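Local coordinates for RagA protein (Porphyromonas gingivalis, PDB 6SLN) that probably serves as a TonB-dependent receptor that moves nutrients across the bacterial outer membrane, with a plug domain seated inside a beta-barrel, at residues A[567-573]-A[591-597]; A[152-156]-A[641-645]; A[298-304]-A[398-404]. All coordinates share one frame; numbering follows the deposited sequence.

Contact 1: residues A[567-573]-A[591-597]; sequences YAYLSFF and RNDQSSR. With LMT (dodecyl-beta-D-maltoside), chain Q.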
loop_
_atom_site.group_PDB
_atom_site.type_symbol
_atom_site.label_atom_id
_atom_site.label_comp_id
_atom_site.label_asym_id
_atom_site.label_seq_id
_atom_site.Cartn_x
_atom_site.Cartn_y
_atom_site.Cartn_z
ATOM N N TYR A 567 -2.485 20.757 -5.987
ATOM C CA TYR A 567 -2.851 22.069 -6.475
ATOM C C TYR A 567 -2.058 23.078 -5.668
ATOM O O TYR A 567 -1.480 22.756 -4.625
ATOM C CB TYR A 567 -4.369 22.317 -6.382
ATOM C CG TYR A 567 -4.963 22.407 -4.983
ATOM C CD1 TYR A 567 -4.801 23.545 -4.196
ATOM C CD2 TYR A 567 -5.720 21.360 -4.460
ATOM C CE1 TYR A 567 -5.368 23.622 -2.906
ATOM C CE2 TYR A 567 -6.284 21.431 -3.175
ATOM C CZ TYR A 567 -6.102 22.559 -2.413
ATOM O OH TYR A 567 -6.658 22.630 -1.168
ATOM N N ALA A 568 -2.032 24.308 -6.170
ATOM C CA ALA A 568 -1.426 25.400 -5.431
ATOM C C ALA A 568 -2.090 26.704 -5.843
ATOM O O ALA A 568 -2.747 26.799 -6.889
ATOM C CB ALA A 568 0.092 25.450 -5.648
ATOM N N TYR A 569 -1.928 27.704 -4.984
ATOM C CA TYR A 569 -2.402 29.050 -5.243
ATOM C C TYR A 569 -1.303 30.015 -4.837
ATOM O O TYR A 569 -0.564 29.763 -3.878
ATOM C CB TYR A 569 -3.672 29.378 -4.452
ATOM C CG TYR A 569 -4.946 28.752 -4.961
ATOM C CD1 TYR A 569 -5.671 29.344 -5.990
ATOM C CD2 TYR A 569 -5.449 27.585 -4.384
ATOM C CE1 TYR A 569 -6.856 28.778 -6.440
ATOM C CE2 TYR A 569 -6.627 27.005 -4.835
ATOM C CZ TYR A 569 -7.325 27.606 -5.863
ATOM O OH TYR A 569 -8.501 27.041 -6.314
ATOM N N LEU A 570 -1.199 31.121 -5.579
ATOM C CA LEU A 570 -0.313 32.229 -5.239
ATOM C C LEU A 570 -1.121 33.511 -5.269
ATOM O O LEU A 570 -1.864 33.754 -6.227
ATOM C CB LEU A 570 0.874 32.347 -6.200
ATOM C CG LEU A 570 1.846 33.479 -5.825
ATOM C CD1 LEU A 570 2.550 33.228 -4.465
ATOM C CD2 LEU A 570 2.855 33.690 -6.933
ATOM N N SER A 571 -0.956 34.340 -4.240
ATOM C CA SER A 571 -1.827 35.484 -4.039
ATOM C C SER A 571 -1.027 36.708 -3.631
ATOM O O SER A 571 -0.079 36.610 -2.846
ATOM C CB SER A 571 -2.869 35.169 -2.967
ATOM O OG SER A 571 -4.031 34.631 -3.554
ATOM N N PHE A 572 -1.412 37.863 -4.169
ATOM C CA PHE A 572 -0.915 39.149 -3.701
ATOM C C PHE A 572 -2.118 40.041 -3.512
ATOM O O PHE A 572 -2.965 40.132 -4.408
ATOM C CB PHE A 572 0.073 39.766 -4.684
ATOM C CG PHE A 572 1.265 38.892 -4.970
ATOM C CD1 PHE A 572 2.294 38.787 -4.057
ATOM C CD2 PHE A 572 1.352 38.175 -6.152
ATOM C CE1 PHE A 572 3.393 37.983 -4.313
ATOM C CE2 PHE A 572 2.442 37.370 -6.414
ATOM C CZ PHE A 572 3.466 37.270 -5.487
ATOM N N PHE A 573 -2.236 40.654 -2.336
ATOM C CA PHE A 573 -3.471 41.364 -2.041
ATOM C C PHE A 573 -3.200 42.627 -1.241
ATOM O O PHE A 573 -2.143 42.800 -0.631
ATOM C CB PHE A 573 -4.479 40.478 -1.307
ATOM C CG PHE A 573 -3.991 39.905 0.006
ATOM C CD1 PHE A 573 -3.274 38.714 0.041
ATOM C CD2 PHE A 573 -4.321 40.517 1.222
ATOM C CE1 PHE A 573 -2.863 38.162 1.261
ATOM C CE2 PHE A 573 -3.910 39.968 2.457
ATOM C CZ PHE A 573 -3.186 38.796 2.474
ATOM N N ARG A 591 -6.435 42.779 -5.488
ATOM C CA ARG A 591 -5.697 41.551 -5.239
ATOM C C ARG A 591 -5.514 40.828 -6.563
ATOM O O ARG A 591 -6.254 41.060 -7.524
ATOM C CB ARG A 591 -6.437 40.657 -4.249
ATOM C CG ARG A 591 -7.695 40.088 -4.883
ATOM C CD ARG A 591 -8.083 38.755 -4.300
ATOM N NE ARG A 591 -7.791 38.736 -2.881
ATOM C CZ ARG A 591 -7.137 37.759 -2.292
ATOM N NH1 ARG A 591 -6.740 36.727 -3.016
ATOM N NH2 ARG A 591 -6.897 37.816 -0.990
ATOM N N ASN A 592 -4.522 39.940 -6.601
ATOM C CA ASN A 592 -4.292 39.115 -7.772
ATOM C C ASN A 592 -4.091 37.682 -7.322
ATOM O O ASN A 592 -3.402 37.428 -6.330
ATOM C CB ASN A 592 -3.078 39.586 -8.566
ATOM C CG ASN A 592 -2.692 38.616 -9.661
ATOM O OD1 ASN A 592 -1.940 37.678 -9.429
ATOM N ND2 ASN A 592 -3.218 38.828 -10.855
ATOM N N ASP A 593 -4.687 36.753 -8.069
ATOM C CA ASP A 593 -4.706 35.334 -7.731
ATOM C C ASP A 593 -4.300 34.517 -8.946
ATOM O O ASP A 593 -4.792 34.757 -10.055
ATOM C CB ASP A 593 -6.098 34.882 -7.268
ATOM C CG ASP A 593 -6.484 35.463 -5.936
ATOM O OD1 ASP A 593 -5.621 35.450 -5.040
ATOM O OD2 ASP A 593 -7.637 35.927 -5.780
ATOM N N GLN A 594 -3.419 33.545 -8.734
ATOM C CA GLN A 594 -3.073 32.567 -9.751
ATOM C C GLN A 594 -3.280 31.168 -9.176
ATOM O O GLN A 594 -3.108 30.947 -7.973
ATOM C CB GLN A 594 -1.618 32.769 -10.235
ATOM C CG GLN A 594 -1.162 34.230 -10.289
ATOM C CD GLN A 594 0.361 34.380 -10.441
ATOM O OE1 GLN A 594 0.975 33.787 -11.341
ATOM N NE2 GLN A 594 0.970 35.181 -9.567
ATOM N N SER A 595 -3.649 30.214 -10.035
ATOM C CA SER A 595 -3.993 28.882 -9.553
ATOM C C SER A 595 -3.436 27.811 -10.473
ATOM O O SER A 595 -3.538 27.918 -11.698
ATOM C CB SER A 595 -5.507 28.686 -9.442
ATOM O OG SER A 595 -5.846 27.304 -9.418
ATOM N N SER A 596 -2.875 26.760 -9.864
ATOM C CA SER A 596 -2.421 25.585 -10.602
ATOM C C SER A 596 -3.510 24.979 -11.477
ATOM O O SER A 596 -3.194 24.255 -12.433
ATOM C CB SER A 596 -1.929 24.528 -9.614
ATOM O OG SER A 596 -2.842 24.361 -8.537
ATOM N N ARG A 597 -4.783 25.241 -11.150
ATOM C CA ARG A 597 -5.939 24.619 -11.784
ATOM C C ARG A 597 -6.222 25.178 -13.177
ATOM O O ARG A 597 -7.100 24.659 -13.873
ATOM C CB ARG A 597 -7.156 24.785 -10.862
ATOM C CG ARG A 597 -6.944 24.169 -9.445
ATOM C CD ARG A 597 -8.273 23.878 -8.734
ATOM N NE ARG A 597 -8.243 22.816 -7.726
ATOM C CZ ARG A 597 -8.673 22.951 -6.469
ATOM N NH1 ARG A 597 -9.149 24.109 -6.039
ATOM N NH2 ARG A 597 -8.634 21.921 -5.635
HETATM C C1B LMT Q . 4.683 32.341 -14.572
HETATM C C2B LMT Q . 3.827 31.116 -14.876
HETATM C C3B LMT Q . 4.710 29.872 -14.986
HETATM C C4B LMT Q . 5.854 30.070 -16.004
HETATM C C5B LMT Q . 6.609 31.366 -15.666
HETATM C C6B LMT Q . 7.608 31.668 -16.798
HETATM O O1B LMT Q . 5.088 32.226 -13.261
HETATM O O2B LMT Q . 2.958 30.986 -13.819
HETATM O O3B LMT Q . 3.958 28.762 -15.269
HETATM O "O4'" LMT Q . 6.736 29.006 -15.943
HETATM O O5B LMT Q . 5.766 32.487 -15.456
HETATM O O6B LMT Q . 8.782 30.932 -16.666
HETATM C "C1'" LMT Q . 5.752 34.598 -9.936
HETATM C "C2'" LMT Q . 4.603 35.065 -10.849
HETATM C "C3'" LMT Q . 4.163 33.915 -11.797
HETATM C "C4'" LMT Q . 5.391 33.404 -12.565
HETATM C "C5'" LMT Q . 6.356 32.962 -11.467
HETATM C "C6'" LMT Q . 7.504 32.167 -12.010
HETATM O "O1'" LMT Q . 6.251 35.691 -9.294
HETATM O "O2'" LMT Q . 3.551 35.463 -10.059
HETATM O "O3'" LMT Q . 3.204 34.345 -12.654
HETATM O "O5'" LMT Q . 6.809 34.067 -10.730
HETATM O "O6'" LMT Q . 8.111 31.621 -10.932
HETATM C C1 LMT Q . 6.964 35.443 -8.105
HETATM C C2 LMT Q . 6.685 36.657 -7.265
HETATM C C3 LMT Q . 7.866 37.317 -6.627
HETATM C C4 LMT Q . 7.671 37.224 -5.138
HETATM C C5 LMT Q . 8.205 38.430 -4.449
HETATM C C6 LMT Q . 7.251 38.937 -3.423
HETATM C C7 LMT Q . 8.021 39.544 -2.284
HETATM C C8 LMT Q . 7.058 40.091 -1.275
HETATM C C9 LMT Q . 7.642 40.361 0.085
HETATM C C10 LMT Q . 9.038 40.909 -0.100
HETATM O O HOH W 1 -0.764 36.263 -7.681
#

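Contact 2: residues A[152-156]-A[641-645]; sequences LGASS and NSEIG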
loop_
_atom_site.group_PDB
_atom_site.type_symbol
_atom_site.label_atom_id
_atom_site.label_comp_id
_atom_site.label_asym_id
_atom_site.label_seq_id
_atom_site.Cartn_x
_atom_site.Cartn_y
_atom_site.Cartn_z
ATOM N N LEU A 152 -23.140 26.857 -11.685
ATOM C CA LEU A 152 -23.679 25.579 -12.133
ATOM C C LEU A 152 -22.620 24.473 -12.206
ATOM O O LEU A 152 -22.924 23.373 -12.681
ATOM C CB LEU A 152 -24.347 25.757 -13.499
ATOM C CG LEU A 152 -25.411 26.841 -13.587
ATOM C CD1 LEU A 152 -26.111 26.707 -14.913
ATOM C CD2 LEU A 152 -26.402 26.704 -12.460
ATOM N N GLY A 153 -21.391 24.733 -11.751
ATOM C CA GLY A 153 -20.316 23.753 -11.823
ATOM C C GLY A 153 -19.356 23.819 -10.652
ATOM O O GLY A 153 -19.324 22.920 -9.804
ATOM N N ALA A 154 -18.563 24.883 -10.604
ATOM C CA ALA A 154 -17.678 25.124 -9.476
ATOM C C ALA A 154 -18.457 25.037 -8.170
ATOM O O ALA A 154 -19.615 25.454 -8.086
ATOM C CB ALA A 154 -17.015 26.500 -9.613
ATOM N N SER A 155 -17.823 24.455 -7.158
ATOM C CA SER A 155 -18.440 24.360 -5.848
ATOM C C SER A 155 -18.887 25.723 -5.338
ATOM O O SER A 155 -18.284 26.759 -5.645
ATOM C CB SER A 155 -17.468 23.755 -4.852
ATOM O OG SER A 155 -17.762 24.247 -3.562
ATOM N N SER A 156 -19.959 25.708 -4.539
ATOM C CA SER A 156 -20.466 26.886 -3.843
ATOM C C SER A 156 -20.097 26.883 -2.372
ATOM O O SER A 156 -20.569 27.741 -1.617
ATOM C CB SER A 156 -21.988 27.004 -4.000
ATOM O OG SER A 156 -22.381 26.782 -5.349
ATOM N N ASN A 641 -13.677 32.419 -8.180
ATOM C CA ASN A 641 -14.056 31.084 -7.768
ATOM C C ASN A 641 -13.299 30.113 -8.654
ATOM O O ASN A 641 -13.286 30.271 -9.879
ATOM C CB ASN A 641 -15.574 30.856 -7.877
ATOM C CG ASN A 641 -15.994 29.471 -7.344
ATOM O OD1 ASN A 641 -15.183 28.741 -6.776
ATOM N ND2 ASN A 641 -17.242 29.111 -7.544
ATOM N N SER A 642 -12.656 29.120 -8.031
ATOM C CA SER A 642 -11.863 28.156 -8.786
ATOM C C SER A 642 -11.974 26.761 -8.193
ATOM O O SER A 642 -11.150 25.889 -8.512
ATOM C CB SER A 642 -10.399 28.552 -8.828
ATOM O OG SER A 642 -9.990 28.964 -7.541
ATOM N N GLU A 643 -12.964 26.535 -7.333
ATOM C CA GLU A 643 -13.159 25.225 -6.732
ATOM C C GLU A 643 -13.636 24.267 -7.812
ATOM O O GLU A 643 -14.821 23.961 -7.942
ATOM C CB GLU A 643 -14.149 25.285 -5.579
ATOM C CG GLU A 643 -13.509 25.496 -4.242
ATOM C CD GLU A 643 -12.169 24.824 -4.107
ATOM O OE1 GLU A 643 -12.072 23.605 -4.406
ATOM O OE2 GLU A 643 -11.215 25.531 -3.696
ATOM N N ILE A 644 -12.692 23.767 -8.593
ATOM C CA ILE A 644 -12.945 22.679 -9.518
ATOM C C ILE A 644 -11.836 21.645 -9.354
ATOM O O ILE A 644 -10.967 21.774 -8.493
ATOM C CB ILE A 644 -13.023 23.168 -10.968
ATOM C CG1 ILE A 644 -11.667 23.774 -11.348
ATOM C CG2 ILE A 644 -14.154 24.178 -11.109
ATOM C CD1 ILE A 644 -11.563 24.173 -12.812
ATOM N N GLY A 645 -11.874 20.619 -10.197
ATOM C CA GLY A 645 -10.814 19.631 -10.219
ATOM C C GLY A 645 -9.448 20.260 -10.433
ATOM O O GLY A 645 -9.299 21.449 -10.714
#

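Contact 3: residues A[298-304]-A[398-404]; sequences DADWLKA and PRYYNPF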
loop_
_atom_site.group_PDB
_atom_site.type_symbol
_atom_site.label_atom_id
_atom_site.label_comp_id
_atom_site.label_asym_id
_atom_site.label_seq_id
_atom_site.Cartn_x
_atom_site.Cartn_y
_atom_site.Cartn_z
ATOM N N ASP A 298 -45.956 -10.162 11.417
ATOM C CA ASP A 298 -45.045 -9.618 10.438
ATOM C C ASP A 298 -43.962 -8.781 11.102
ATOM O O ASP A 298 -44.158 -8.142 12.141
ATOM C CB ASP A 298 -45.816 -8.909 9.279
ATOM C CG ASP A 298 -46.784 -7.869 9.715
ATOM O OD1 ASP A 298 -46.452 -7.066 10.607
ATOM O OD2 ASP A 298 -47.855 -7.814 9.085
ATOM N N ALA A 299 -42.783 -8.880 10.509
ATOM C CA ALA A 299 -41.571 -8.413 11.143
ATOM C C ALA A 299 -41.476 -6.892 11.105
ATOM O O ALA A 299 -42.006 -6.221 10.211
ATOM C CB ALA A 299 -40.347 -9.036 10.472
ATOM N N ASP A 300 -40.811 -6.356 12.122
ATOM C CA ASP A 300 -40.562 -4.930 12.256
ATOM C C ASP A 300 -39.268 -4.625 11.506
ATOM O O ASP A 300 -38.174 -4.602 12.076
ATOM C CB ASP A 300 -40.473 -4.569 13.735
ATOM C CG ASP A 300 -40.346 -3.078 13.972
ATOM O OD1 ASP A 300 -39.930 -2.364 13.035
ATOM O OD2 ASP A 300 -40.674 -2.622 15.098
ATOM N N TRP A 301 -39.396 -4.403 10.190
ATOM C CA TRP A 301 -38.205 -4.178 9.375
ATOM C C TRP A 301 -37.514 -2.861 9.702
ATOM O O TRP A 301 -36.331 -2.717 9.403
ATOM C CB TRP A 301 -38.545 -4.240 7.890
ATOM C CG TRP A 301 -38.460 -5.606 7.360
ATOM C CD1 TRP A 301 -39.486 -6.490 7.182
ATOM C CD2 TRP A 301 -37.275 -6.287 6.986
ATOM N NE1 TRP A 301 -39.009 -7.682 6.696
ATOM C CE2 TRP A 301 -37.648 -7.585 6.571
ATOM C CE3 TRP A 301 -35.928 -5.941 6.983
ATOM C CZ2 TRP A 301 -36.720 -8.520 6.134
ATOM C CZ3 TRP A 301 -35.016 -6.868 6.549
ATOM C CH2 TRP A 301 -35.415 -8.141 6.122
ATOM N N LEU A 302 -38.231 -1.915 10.311
ATOM C CA LEU A 302 -37.602 -0.736 10.889
ATOM C C LEU A 302 -36.561 -1.140 11.917
ATOM O O LEU A 302 -35.372 -0.833 11.772
ATOM C CB LEU A 302 -38.665 0.163 11.530
ATOM C CG LEU A 302 -38.083 1.370 12.280
ATOM C CD1 LEU A 302 -37.177 2.231 11.368
ATOM C CD2 LEU A 302 -39.143 2.221 12.981
ATOM N N LYS A 303 -36.990 -1.860 12.957
ATOM C CA LYS A 303 -36.044 -2.334 13.958
ATOM C C LYS A 303 -35.028 -3.315 13.373
ATOM O O LYS A 303 -33.907 -3.404 13.882
ATOM C CB LYS A 303 -36.791 -2.947 15.145
ATOM C CG LYS A 303 -35.860 -3.427 16.260
ATOM C CD LYS A 303 -36.629 -3.894 17.466
ATOM C CE LYS A 303 -37.896 -3.075 17.611
ATOM N NZ LYS A 303 -37.665 -1.839 18.414
ATOM N N ALA A 304 -35.371 -4.011 12.293
ATOM C CA ALA A 304 -34.399 -4.884 11.646
ATOM C C ALA A 304 -33.202 -4.110 11.115
ATOM O O ALA A 304 -32.109 -4.675 11.003
ATOM C CB ALA A 304 -35.068 -5.648 10.505
ATOM N N PRO A 398 -41.340 -7.163 2.156
ATOM C CA PRO A 398 -42.557 -7.885 2.541
ATOM C C PRO A 398 -42.530 -8.180 4.029
ATOM O O PRO A 398 -41.542 -8.665 4.564
ATOM C CB PRO A 398 -42.488 -9.173 1.716
ATOM C CG PRO A 398 -41.652 -8.822 0.539
ATOM C CD PRO A 398 -40.647 -7.812 1.030
ATOM N N ARG A 399 -43.610 -7.842 4.712
ATOM C CA ARG A 399 -43.629 -7.999 6.154
ATOM C C ARG A 399 -43.720 -9.456 6.599
ATOM O O ARG A 399 -43.475 -9.732 7.775
ATOM C CB ARG A 399 -44.774 -7.172 6.730
ATOM C CG ARG A 399 -44.359 -5.787 7.159
ATOM C CD ARG A 399 -44.014 -4.926 5.970
ATOM N NE ARG A 399 -43.783 -3.558 6.399
ATOM C CZ ARG A 399 -42.637 -2.916 6.246
ATOM N NH1 ARG A 399 -41.602 -3.509 5.653
ATOM N NH2 ARG A 399 -42.533 -1.679 6.696
ATOM N N TYR A 400 -44.006 -10.391 5.697
ATOM C CA TYR A 400 -43.973 -11.811 6.019
ATOM C C TYR A 400 -42.579 -12.410 5.904
ATOM O O TYR A 400 -42.410 -13.612 6.144
ATOM C CB TYR A 400 -44.940 -12.601 5.131
ATOM C CG TYR A 400 -44.899 -12.291 3.645
ATOM C CD1 TYR A 400 -43.897 -12.801 2.821
ATOM C CD2 TYR A 400 -45.890 -11.512 3.058
ATOM C CE1 TYR A 400 -43.878 -12.540 1.465
ATOM C CE2 TYR A 400 -45.881 -11.235 1.699
ATOM C CZ TYR A 400 -44.872 -11.744 0.902
ATOM O OH TYR A 400 -44.867 -11.458 -0.460
ATOM N N TYR A 401 -41.593 -11.607 5.533
ATOM C CA TYR A 401 -40.196 -12.005 5.574
ATOM C C TYR A 401 -39.623 -11.525 6.894
ATOM O O TYR A 401 -39.762 -10.351 7.247
ATOM C CB TYR A 401 -39.410 -11.415 4.402
ATOM C CG TYR A 401 -39.658 -12.158 3.138
ATOM C CD1 TYR A 401 -39.865 -13.528 3.152
ATOM C CD2 TYR A 401 -39.742 -11.488 1.929
ATOM C CE1 TYR A 401 -40.109 -14.219 1.988
ATOM C CE2 TYR A 401 -40.007 -12.162 0.760
ATOM C CZ TYR A 401 -40.188 -13.527 0.787
ATOM O OH TYR A 401 -40.426 -14.197 -0.395
ATOM N N ASN A 402 -38.983 -12.434 7.618
ATOM C CA ASN A 402 -38.634 -12.216 9.019
ATOM C C ASN A 402 -37.142 -12.414 9.203
ATOM O O ASN A 402 -36.650 -13.552 9.054
ATOM C CB ASN A 402 -39.412 -13.174 9.917
ATOM C CG ASN A 402 -39.177 -12.923 11.389
ATOM O OD1 ASN A 402 -38.774 -11.842 11.812
ATOM N ND2 ASN A 402 -39.431 -13.924 12.174
ATOM N N PRO A 403 -36.390 -11.362 9.524
ATOM C CA PRO A 403 -34.957 -11.525 9.792
ATOM C C PRO A 403 -34.629 -11.787 11.252
ATOM O O PRO A 403 -33.451 -11.752 11.611
ATOM C CB PRO A 403 -34.388 -10.166 9.345
ATOM C CG PRO A 403 -35.489 -9.189 9.739
ATOM C CD PRO A 403 -36.812 -9.958 9.651
ATOM N N PHE A 404 -35.624 -12.029 12.100
ATOM C CA PHE A 404 -35.373 -12.275 13.511
ATOM C C PHE A 404 -35.555 -13.749 13.826
ATOM O O PHE A 404 -36.290 -14.459 13.138
ATOM C CB PHE A 404 -36.300 -11.452 14.408
ATOM C CG PHE A 404 -36.325 -9.966 14.096
ATOM C CD1 PHE A 404 -37.160 -9.465 13.114
ATOM C CD2 PHE A 404 -35.555 -9.068 14.828
ATOM C CE1 PHE A 404 -37.199 -8.100 12.846
ATOM C CE2 PHE A 404 -35.598 -7.698 14.561
ATOM C CZ PHE A 404 -36.420 -7.217 13.577
#

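Contact 1: residues A[567-573]-A[591-597]
Leu570 and Gln594 face each other as an antiparallel, hydrogen-bonded pair in a beta hairpin of the barrel wall, made of strands 561-580 and 584-595. The axes of the short strand segments run 176° apart in direction. Leu570 N reaches Gln594 O at 3.1 Å, and the return bond completes the pair; Phe572 and Asn592 are joined in the same way. Between them, the non-hydrogen-bonded pair Ser571 and Asp593 places its side chains on the other face, where Arg591 NH1 forms a salt bridge to Asp593 OD1 at 2.6 Å. Arg591 NE continues to Ser193 O of the plug. Past the strand end, Ser596 N still donates to Ala568 O at 3.0 Å.

Charge meets an aromatic face at Tyr567. Its CG sits between the backbone N and the carbonyl carbon (chi1 67°), and Arg597 CZ lies over one face of the ring, 4.2 Å from its centroid, in a cation-pi contact with the planes 40° apart. Arg597 NH1 also comes to the edge of the Tyr569 ring in a weak bond to OH; stronger partners are Ser642 for Tyr569 and Asn646 for Arg597 NE.

On the face of Leu570 and Phe572, dodecyl maltoside binds the Gln594 amide at both ends, which fixes its rotation. Gln594 NE2 donates to O2' at 2.6 Å, while OE1 accepts from O3', also at 2.6 Å.

Contact 2: residues A[152-156]-A[641-645]
The seam between plug and barrel passes here through two loops, with Ala154 and Ser155 on the plug side meeting Asn641, at the end of barrel strand 627-641, and Glu643 and Ile644 in the loop after it. The two segments do not pair with each other as strands; two hydrogen bonds define the junction. Ser155 N donates to Glu643 O at 3.1 Å, the donor lying in the plane of that carbonyl. In return, Asn641 ND2 reaches Ser155 O at 3.2 Å, with the oxygen tilted 18° from the amide plane.

The Asn641 amide is therefore a bridging group. Its CG stands opposite the backbone N (chi1 -176°), which carries the amide over to the plug loop. The other end, OD1, turns back to accept Glu643 N at 3.2 Å, closing an Asx turn in which the donor stands above the carbonyl plane. ND2 has a further acceptor in Glu678 OE2, and Ser155 O a further donor in Asn201 ND2, so both ends of the crossing bond are shared with neighbours.

Van der Waals contacts lie beside these bonds. Ala154 CB touches both Asn641 ND2 at 3.3 Å and its apolar partner Ile644 CG2 at 4.0 Å, while the CB atoms of Ser155 and Glu643 pass 3.7 Å apart. Glu643 centres an inverse gamma turn that presents its carbonyl to Ser155; its carboxylate leads away to a salt bridge with Arg198 of the plug. Direct backbone and amide bonds from a plug loop to a strand end and the loop beyond it fit the plug-in-barrel fold of TonB-dependent receptors.

Contact 3: residues A[298-304]-A[398-404]
Trp301 and Phe404 are each turned by chi1 into the opposite segment. Trp301 has CG on the side of its backbone N, roughly opposite the carbonyl carbon (chi1 -88°), which brings the indole NE1 edge to Tyr401 O and one face to Pro403; the Phe404 ring, its CG anti to the carbonyl carbon (chi1 -52°), leads back to Ala299 and Ala304. The indole is held at two places. NE1 donates to Tyr401 O at 2.8 Å, a clearly bent bond, 135° at the hydrogen. Over one face, Pro403 CG makes a CH-pi contact 3.8 Å from the centroid of the six-membered ring.

The Trp301 side chain springs from the first turn of the weakly bonded helix 301-305. Asp300 is its N-cap, OD1 accepting Lys303 N at 3.0 Å from above the carboxylate plane. The other segment opens with a type I turn from Pro398 to Tyr401, followed by an Asx turn in which Asn402 OD1 accepts Phe404 N. Both segments belong to long connections between barrel strands, by topology probably extracellular.

Next to the turn, Ala299 N bonds Arg399 O at 2.9 Å. The bent Arg399 chain brings NH1 to 3.9 Å from Trp301 CB, its guanidinium nearly parallel to the indole, and NH2 bonds Val394 O. Pro403 CG touches Ala304 CB at 3.6 Å. The Phe404 edge meets Asp300 O and Ala304 N, and CZ lies 3.7 Å from Ala304 CB.

Overall arrangement
Contacts 1 and 2 are neighbours, their centres 15 Å apart, and they touch directly. Tyr569 OH lies 2.7 Å from Ser642 OG, a probable hydrogen bond, and Arg597 NH1 stands 3.4 Å from Glu643 OE1, a long and weak ion pair. Together they follow a path from the outer face of the wall, where the Leu570 side chain comes within about 4 Å of a bound phosphatidylethanolamine and a chain of another protein also packs, to the plug inside. Along the chain, contact 2 closes a loop that contains both other contacts. Contact 3 lies across the chain's centre from them, its centre about 57 Å from that of contact 1 and 44 Å from that of contact 2.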